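Local structure of diacylglycerol lipase (Aspergillus oryzae, 5XK2) at residues N33-L42 against G56-S64; F201-P209 against D261-F272. The protein probably hydrolyses the ester bonds of mono- and diacylglycerols as a fungal lipase of the class 3, alpha/beta-hydrolase family. All blocks are in the same frame, centred on the assembly; numbering follows the deposited sequence.

Interaction 1: N33-L42 against G56-S64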
# COMPACT_ATOMS: atom_id res chain seq x y z
N ASN A 33 7.87 -13.22 16.93
CA ASN A 33 9.26 -13.52 16.62
C ASN A 33 10.14 -12.29 16.69
O ASN A 33 11.30 -12.40 17.08
CB ASN A 33 9.39 -14.16 15.23
CG ASN A 33 8.78 -15.54 15.17
OD1 ASN A 33 8.84 -16.31 16.14
ND2 ASN A 33 8.18 -15.88 14.02
N TYR A 34 9.63 -11.12 16.34
CA TYR A 34 10.54 -9.98 16.40
C TYR A 34 10.50 -9.21 17.72
O TYR A 34 11.22 -8.21 17.88
CB TYR A 34 10.32 -9.03 15.21
CG TYR A 34 8.95 -8.43 14.98
CD1 TYR A 34 8.46 -7.41 15.80
CD2 TYR A 34 8.20 -8.80 13.87
CE1 TYR A 34 7.20 -6.82 15.54
CE2 TYR A 34 6.97 -8.23 13.62
CZ TYR A 34 6.48 -7.25 14.44
OH TYR A 34 5.26 -6.70 14.15
N VAL A 35 9.66 -9.62 18.66
CA VAL A 35 9.85 -9.19 20.06
C VAL A 35 10.38 -10.29 20.98
O VAL A 35 10.52 -10.08 22.19
CB VAL A 35 8.56 -8.62 20.64
CG1 VAL A 35 8.04 -7.50 19.73
CG2 VAL A 35 7.52 -9.72 20.82
N ALA A 36 10.64 -11.47 20.43
CA ALA A 36 11.04 -12.62 21.25
C ALA A 36 12.31 -12.39 22.07
O ALA A 36 13.27 -11.75 21.60
CB ALA A 36 11.22 -13.85 20.35
N LYS A 37 12.33 -12.93 23.28
CA LYS A 37 13.56 -12.92 24.05
C LYS A 37 14.44 -14.09 23.65
O LYS A 37 14.01 -15.02 22.96
CB LYS A 37 13.27 -12.98 25.56
CG LYS A 37 12.29 -11.90 26.04
CD LYS A 37 12.13 -11.88 27.55
CE LYS A 37 10.84 -11.16 27.94
NZ LYS A 37 10.71 -9.81 27.29
N ASP A 38 15.68 -14.05 24.12
CA ASP A 38 16.63 -15.12 23.86
C ASP A 38 16.05 -16.43 24.34
O ASP A 38 15.52 -16.53 25.46
CB ASP A 38 17.97 -14.79 24.56
CG ASP A 38 18.94 -15.96 24.57
OD1 ASP A 38 19.08 -16.64 23.55
OD2 ASP A 38 19.57 -16.20 25.63
N GLY A 39 16.11 -17.45 23.49
CA GLY A 39 15.64 -18.77 23.87
C GLY A 39 14.24 -19.12 23.41
O GLY A 39 13.84 -20.28 23.51
N GLU A 40 13.47 -18.15 22.91
CA GLU A 40 12.14 -18.49 22.39
C GLU A 40 12.25 -19.14 21.01
O GLU A 40 13.06 -18.72 20.17
CB GLU A 40 11.23 -17.26 22.34
CG GLU A 40 11.10 -16.57 23.71
CD GLU A 40 10.08 -15.44 23.74
OE1 GLU A 40 9.11 -15.50 22.97
OE2 GLU A 40 10.25 -14.52 24.57
N LYS A 41 11.46 -20.19 20.78
CA LYS A 41 11.44 -20.89 19.48
C LYS A 41 10.75 -20.03 18.44
O LYS A 41 9.69 -19.44 18.72
CB LYS A 41 10.71 -22.22 19.59
CG LYS A 41 11.29 -23.24 20.55
CD LYS A 41 12.69 -23.60 20.16
CE LYS A 41 13.04 -25.01 20.62
NZ LYS A 41 13.17 -25.10 22.10
N LEU A 42 11.34 -19.91 17.26
CA LEU A 42 10.64 -19.30 16.14
C LEU A 42 9.36 -20.07 15.88
O LEU A 42 9.37 -21.29 15.87
CB LEU A 42 11.50 -19.30 14.88
CG LEU A 42 12.65 -18.29 14.84
CD1 LEU A 42 13.47 -18.55 13.59
CD2 LEU A 42 12.14 -16.85 14.83
N GLY A 56 13.68 -26.66 14.95
CA GLY A 56 13.85 -26.22 16.33
C GLY A 56 14.55 -24.88 16.47
O GLY A 56 15.16 -24.58 17.51
N SER A 57 14.47 -24.05 15.42
CA SER A 57 15.28 -22.84 15.40
C SER A 57 14.87 -21.87 16.49
O SER A 57 13.69 -21.70 16.78
CB SER A 57 15.22 -22.17 14.04
OG SER A 57 15.61 -23.14 13.07
N THR A 58 15.88 -21.26 17.10
CA THR A 58 15.69 -20.49 18.33
C THR A 58 16.19 -19.07 18.19
O THR A 58 17.29 -18.84 17.69
CB THR A 58 16.42 -21.17 19.52
OG1 THR A 58 15.95 -22.53 19.65
CG2 THR A 58 16.11 -20.46 20.80
N VAL A 59 15.40 -18.10 18.66
CA VAL A 59 15.84 -16.70 18.67
C VAL A 59 16.96 -16.46 19.66
O VAL A 59 16.89 -16.86 20.82
CB VAL A 59 14.65 -15.74 18.99
CG1 VAL A 59 15.14 -14.29 19.12
CG2 VAL A 59 13.59 -15.84 17.90
N LYS A 60 18.00 -15.77 19.19
CA LYS A 60 19.12 -15.31 20.03
C LYS A 60 18.86 -13.84 20.36
O LYS A 60 19.08 -13.40 21.50
CB LYS A 60 20.47 -15.51 19.36
CG LYS A 60 21.64 -15.23 20.31
CD LYS A 60 21.59 -16.26 21.45
CE LYS A 60 22.52 -15.97 22.59
NZ LYS A 60 22.40 -17.09 23.58
N LEU A 61 18.52 -13.06 19.34
CA LEU A 61 18.19 -11.65 19.53
C LEU A 61 17.09 -11.24 18.58
O LEU A 61 17.08 -11.68 17.45
CB LEU A 61 19.43 -10.76 19.29
CG LEU A 61 19.19 -9.25 19.45
CD1 LEU A 61 18.72 -8.90 20.86
CD2 LEU A 61 20.45 -8.47 19.13
N SER A 62 16.15 -10.43 19.06
CA SER A 62 15.15 -9.86 18.17
C SER A 62 15.30 -8.34 18.22
O SER A 62 15.88 -7.77 19.17
CB SER A 62 13.74 -10.28 18.58
OG SER A 62 13.41 -9.69 19.83
N PHE A 63 14.80 -7.68 17.20
CA PHE A 63 14.86 -6.23 17.12
C PHE A 63 13.65 -5.68 16.40
O PHE A 63 13.09 -6.30 15.49
CB PHE A 63 16.16 -5.77 16.41
CG PHE A 63 16.44 -6.50 15.12
CD1 PHE A 63 15.93 -6.03 13.92
CD2 PHE A 63 17.25 -7.63 15.11
CE1 PHE A 63 16.19 -6.70 12.73
CE2 PHE A 63 17.52 -8.30 13.94
CZ PHE A 63 16.99 -7.84 12.75
N SER A 64 13.18 -4.54 16.88
CA SER A 64 12.05 -3.88 16.26
C SER A 64 12.23 -2.37 16.38
O SER A 64 12.45 -1.86 17.48
CB SER A 64 10.75 -4.34 16.92
OG SER A 64 9.61 -3.86 16.24
O HOH W 1 15.78 -10.30 22.03
O HOH W 2 19.73 -19.04 22.72
O HOH W 3 11.37 -23.09 16.05
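V59 turns its side chain toward the 33-42 loop and fills the tight part of this contact. Its CG2 branch presses on L42 CD2 at 3.5 Å, the two side chains crossing at about a right angle. The same methyl also meets A36 CB. L42 also sets CD1 against S57 CB and continues onto F74 and A76 of strand 71-78. Backbone bonds use both the N and the O of V59. G39 N gives a straight bond to V59 O (2.8 Å, 169°), and V59 N returns one to E40 O. L42 N bonds to S57 O, which also takes a bond from a water shared with L42 O. Between these last two bonds K41 and T58 form a single beta bridge, an antiparallel, non-hydrogen-bonded pair. S62 OG donates to A36 O at 2.7 Å. A chi1 of 68° sets this hydroxyl between its backbone N and carbonyl carbon. A water joins the same A36 O to S62 N, so that carbonyl receives two bonds.

The solvent side is looser. D38 and K60 lie alongside each other. Their salt bridge is long and weak, with D38 OD1 3.4 Å from K60 NZ. A water bonds to D38 OD1 and only weakly to K60 NZ. K41 lays its CD against T58 OG1. The arrangement is a loop laid along the outermost strand 58-65 of an alpha/beta-hydrolase sheet, with a type II turn from K37 to E40.

Interaction 2: F201-P209 against D261-F272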
# COMPACT_ATOMS: atom_id res chain seq x y z
N PHE A 201 15.17 -13.18 -5.73
CA PHE A 201 14.00 -13.72 -6.43
C PHE A 201 13.03 -12.66 -6.89
O PHE A 201 12.84 -11.64 -6.23
CB PHE A 201 13.26 -14.71 -5.52
CG PHE A 201 14.10 -15.88 -5.13
CD1 PHE A 201 14.96 -15.79 -4.05
CD2 PHE A 201 14.06 -17.05 -5.86
CE1 PHE A 201 15.75 -16.87 -3.67
CE2 PHE A 201 14.85 -18.13 -5.51
CZ PHE A 201 15.71 -18.04 -4.41
N THR A 202 12.39 -12.93 -8.02
CA THR A 202 11.25 -12.16 -8.47
C THR A 202 10.13 -13.12 -8.85
O THR A 202 10.36 -14.31 -9.07
CB THR A 202 11.56 -11.33 -9.70
OG1 THR A 202 11.95 -12.23 -10.75
CG2 THR A 202 12.69 -10.31 -9.42
N HIS A 203 8.91 -12.61 -8.93
CA HIS A 203 7.79 -13.48 -9.24
C HIS A 203 6.88 -12.81 -10.24
O HIS A 203 6.25 -11.81 -9.91
CB HIS A 203 7.00 -13.80 -7.96
CG HIS A 203 5.83 -14.71 -8.20
ND1 HIS A 203 4.60 -14.49 -7.63
CD2 HIS A 203 5.70 -15.82 -8.96
CE1 HIS A 203 3.76 -15.44 -8.01
NE2 HIS A 203 4.40 -16.26 -8.82
N ASN A 204 6.81 -13.39 -11.44
CA ASN A 204 5.94 -12.85 -12.50
C ASN A 204 6.06 -11.33 -12.60
O ASN A 204 7.18 -10.81 -12.73
CB ASN A 204 4.49 -13.31 -12.27
CG ASN A 204 4.32 -14.80 -12.54
OD1 ASN A 204 5.00 -15.35 -13.40
ND2 ASN A 204 3.41 -15.44 -11.81
N ASP A 205 4.93 -10.64 -12.54
CA ASP A 205 4.85 -9.19 -12.73
C ASP A 205 4.88 -8.40 -11.43
O ASP A 205 4.35 -7.29 -11.35
CB ASP A 205 3.62 -8.81 -13.59
CG ASP A 205 2.31 -9.30 -13.02
OD1 ASP A 205 2.30 -10.07 -12.04
OD2 ASP A 205 1.26 -8.93 -13.61
N ASP A 206 5.40 -8.99 -10.36
CA ASP A 206 5.50 -8.27 -9.07
C ASP A 206 6.06 -6.85 -9.29
O ASP A 206 7.09 -6.68 -9.90
CB ASP A 206 6.41 -9.09 -8.15
CG ASP A 206 6.63 -8.45 -6.79
OD1 ASP A 206 6.06 -7.37 -6.50
OD2 ASP A 206 7.39 -9.06 -6.00
N PRO A 207 5.31 -5.82 -8.86
CA PRO A 207 5.80 -4.45 -9.11
C PRO A 207 6.99 -4.01 -8.25
O PRO A 207 7.74 -3.10 -8.63
CB PRO A 207 4.59 -3.57 -8.80
CG PRO A 207 3.79 -4.36 -7.81
CD PRO A 207 3.97 -5.82 -8.23
N VAL A 208 7.15 -4.62 -7.07
CA VAL A 208 8.11 -4.10 -6.11
C VAL A 208 9.58 -4.19 -6.58
O VAL A 208 10.31 -3.22 -6.41
CB VAL A 208 7.90 -4.77 -4.73
CG1 VAL A 208 8.96 -4.30 -3.72
CG2 VAL A 208 6.48 -4.41 -4.20
N PRO A 209 10.00 -5.30 -7.23
CA PRO A 209 11.37 -5.35 -7.75
C PRO A 209 11.66 -4.36 -8.88
O PRO A 209 12.77 -4.37 -9.41
CB PRO A 209 11.53 -6.81 -8.22
CG PRO A 209 10.58 -7.56 -7.32
CD PRO A 209 9.38 -6.64 -7.27
N ASP A 261 2.98 -2.27 -12.09
CA ASP A 261 1.51 -2.31 -12.06
C ASP A 261 0.98 -2.54 -10.64
O ASP A 261 1.26 -3.56 -10.01
CB ASP A 261 1.06 -3.44 -13.00
CG ASP A 261 -0.46 -3.58 -13.13
OD1 ASP A 261 -1.23 -2.89 -12.43
OD2 ASP A 261 -0.87 -4.43 -13.95
N LEU A 262 0.21 -1.58 -10.13
CA LEU A 262 -0.38 -1.69 -8.81
C LEU A 262 -1.24 -2.96 -8.67
O LEU A 262 -1.23 -3.62 -7.63
CB LEU A 262 -1.22 -0.45 -8.50
CG LEU A 262 -2.08 -0.49 -7.22
CD1 LEU A 262 -1.19 -0.65 -6.00
CD2 LEU A 262 -2.85 0.81 -7.12
N LEU A 263 -1.95 -3.31 -9.73
CA LEU A 263 -2.85 -4.46 -9.65
C LEU A 263 -2.09 -5.78 -9.72
O LEU A 263 -2.65 -6.84 -9.47
CB LEU A 263 -3.92 -4.41 -10.75
CG LEU A 263 -5.11 -5.35 -10.50
CD1 LEU A 263 -5.79 -5.09 -9.15
CD2 LEU A 263 -6.10 -5.23 -11.64
N ALA A 264 -0.79 -5.71 -10.02
CA ALA A 264 0.04 -6.93 -10.01
C ALA A 264 0.55 -7.23 -8.59
O ALA A 264 1.35 -8.14 -8.40
CB ALA A 264 1.20 -6.79 -10.97
N PHE A 265 0.09 -6.47 -7.60
CA PHE A 265 0.63 -6.64 -6.26
C PHE A 265 0.43 -8.06 -5.71
O PHE A 265 1.24 -8.53 -4.92
CB PHE A 265 0.03 -5.62 -5.30
CG PHE A 265 0.81 -5.52 -4.03
CD1 PHE A 265 1.99 -4.82 -4.00
CD2 PHE A 265 0.40 -6.21 -2.90
CE1 PHE A 265 2.74 -4.76 -2.85
CE2 PHE A 265 1.14 -6.16 -1.73
CZ PHE A 265 2.31 -5.43 -1.71
N HIS A 266 -0.62 -8.76 -6.15
CA HIS A 266 -0.83 -10.14 -5.71
C HIS A 266 0.44 -10.98 -5.90
O HIS A 266 0.75 -11.85 -5.09
CB HIS A 266 -2.00 -10.77 -6.49
CG HIS A 266 -1.74 -10.92 -7.95
ND1 HIS A 266 -1.27 -12.10 -8.50
CD2 HIS A 266 -1.83 -10.03 -8.97
CE1 HIS A 266 -1.11 -11.93 -9.81
NE2 HIS A 266 -1.45 -10.70 -10.12
N SER A 267 1.19 -10.70 -6.97
CA SER A 267 2.41 -11.46 -7.27
C SER A 267 3.47 -11.30 -6.19
O SER A 267 4.32 -12.16 -5.99
CB SER A 267 2.99 -11.03 -8.62
OG SER A 267 2.08 -11.39 -9.66
N HIS A 268 3.41 -10.18 -5.48
CA HIS A 268 4.43 -9.86 -4.48
C HIS A 268 4.40 -10.77 -3.27
O HIS A 268 5.42 -10.93 -2.60
CB HIS A 268 4.27 -8.40 -4.00
CG HIS A 268 5.39 -7.91 -3.12
ND1 HIS A 268 6.70 -7.88 -3.54
CD2 HIS A 268 5.38 -7.37 -1.88
CE1 HIS A 268 7.46 -7.37 -2.58
NE2 HIS A 268 6.67 -7.04 -1.56
N VAL A 269 3.23 -11.32 -2.94
CA VAL A 269 3.12 -12.04 -1.68
C VAL A 269 3.27 -13.55 -1.84
O VAL A 269 3.29 -14.25 -0.83
CB VAL A 269 1.79 -11.72 -0.95
CG1 VAL A 269 1.65 -10.21 -0.83
CG2 VAL A 269 0.59 -12.29 -1.71
N TRP A 270 3.41 -14.03 -3.08
CA TRP A 270 3.56 -15.47 -3.30
C TRP A 270 4.95 -15.77 -3.84
O TRP A 270 5.17 -15.73 -5.05
CB TRP A 270 2.49 -15.96 -4.30
CG TRP A 270 1.09 -15.78 -3.79
CD1 TRP A 270 0.22 -14.77 -4.09
CD2 TRP A 270 0.40 -16.63 -2.85
NE1 TRP A 270 -0.97 -14.94 -3.40
CE2 TRP A 270 -0.87 -16.07 -2.63
CE3 TRP A 270 0.76 -17.80 -2.17
CZ2 TRP A 270 -1.80 -16.65 -1.76
CZ3 TRP A 270 -0.19 -18.38 -1.31
CH2 TRP A 270 -1.44 -17.80 -1.12
N TYR A 271 5.87 -16.13 -2.94
CA TYR A 271 7.22 -16.53 -3.31
C TYR A 271 7.41 -17.88 -2.66
O TYR A 271 7.85 -17.98 -1.52
CB TYR A 271 8.24 -15.49 -2.81
CG TYR A 271 8.39 -14.32 -3.75
CD1 TYR A 271 7.38 -13.35 -3.88
CD2 TYR A 271 9.53 -14.19 -4.54
CE1 TYR A 271 7.52 -12.28 -4.78
CE2 TYR A 271 9.68 -13.12 -5.43
CZ TYR A 271 8.67 -12.19 -5.55
OH TYR A 271 8.83 -11.15 -6.44
N PHE A 272 7.12 -18.91 -3.44
CA PHE A 272 7.00 -20.32 -3.03
C PHE A 272 5.92 -20.59 -1.99
O PHE A 272 5.13 -21.50 -2.19
CB PHE A 272 8.32 -20.82 -2.46
CG PHE A 272 9.46 -20.66 -3.40
CD1 PHE A 272 9.60 -21.51 -4.49
CD2 PHE A 272 10.39 -19.64 -3.22
CE1 PHE A 272 10.66 -21.36 -5.40
CE2 PHE A 272 11.45 -19.48 -4.12
CZ PHE A 272 11.58 -20.34 -5.21
O HOH W 4 1.55 -14.04 -10.05
O HOH W 5 4.12 -4.96 -12.64
O HOH W 6 -1.17 -9.32 -12.50
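The aspartate and histidine of a probable Ser-His-Asp triad meet here, brought together by two loops of the alpha/beta-hydrolase fold. H268 ND1 donates to D206 OD2 at 2.8 Å with an N-H...O angle of 168°. OD2 lies in the imidazole plane at the ring's edge, though the carboxylate itself is turned 60° from that plane. H268 approaches OD2 on its syn side. Y271 OH takes the anti lone pair of the same oxygen at 2.6 Å, so two donors grip OD2. The other oxygen, D206 OD1, accepts from V208 N in an Asx turn, which further fixes the rotation of the carboxylate. With chi1 at 178°, D206 extends its carboxylate away from its backbone N to both partners. V208 CG2 sits over one face of H268, 3.5 Å from the ring centroid. H268 NE2 is bonded to S153 OG.

H203 backs Y271: its CB makes a CH-pi contact with the face of that ring. H203 ND1 bonds in plane to a lone pair of S267 O at 2.9 Å, and H203 NE2 to A229 O. S267 OG joins the segments by donating to D205 OD1 at 2.7 Å. The edge of F272 meets the face of F201, almost at right angles. The S153-H268-D206 chain is consistent with the charge-relay arrangement of a serine-lipase catalytic triad.

Interaction 1 and interaction 2 lie on the same mixed eight-stranded sheet, with centres 29 Å apart and nearest atoms about 15 Å apart. They do not touch. Along the chain they come in series: the first closes before the second opens. Interaction 1 sits at one outer edge, on strand 58-65. Interaction 2 starts from strand 198-203, an inner strand two places from the other edge. Strands 71-78, 83-89, 146-152 and 173-178 lie between them. S153 follows strand 146-152, so the probable nucleophile comes from this middle part. The sheet thus carries edge packing at interaction 1, while loops that follow its strands carry the probable active site at interaction 2.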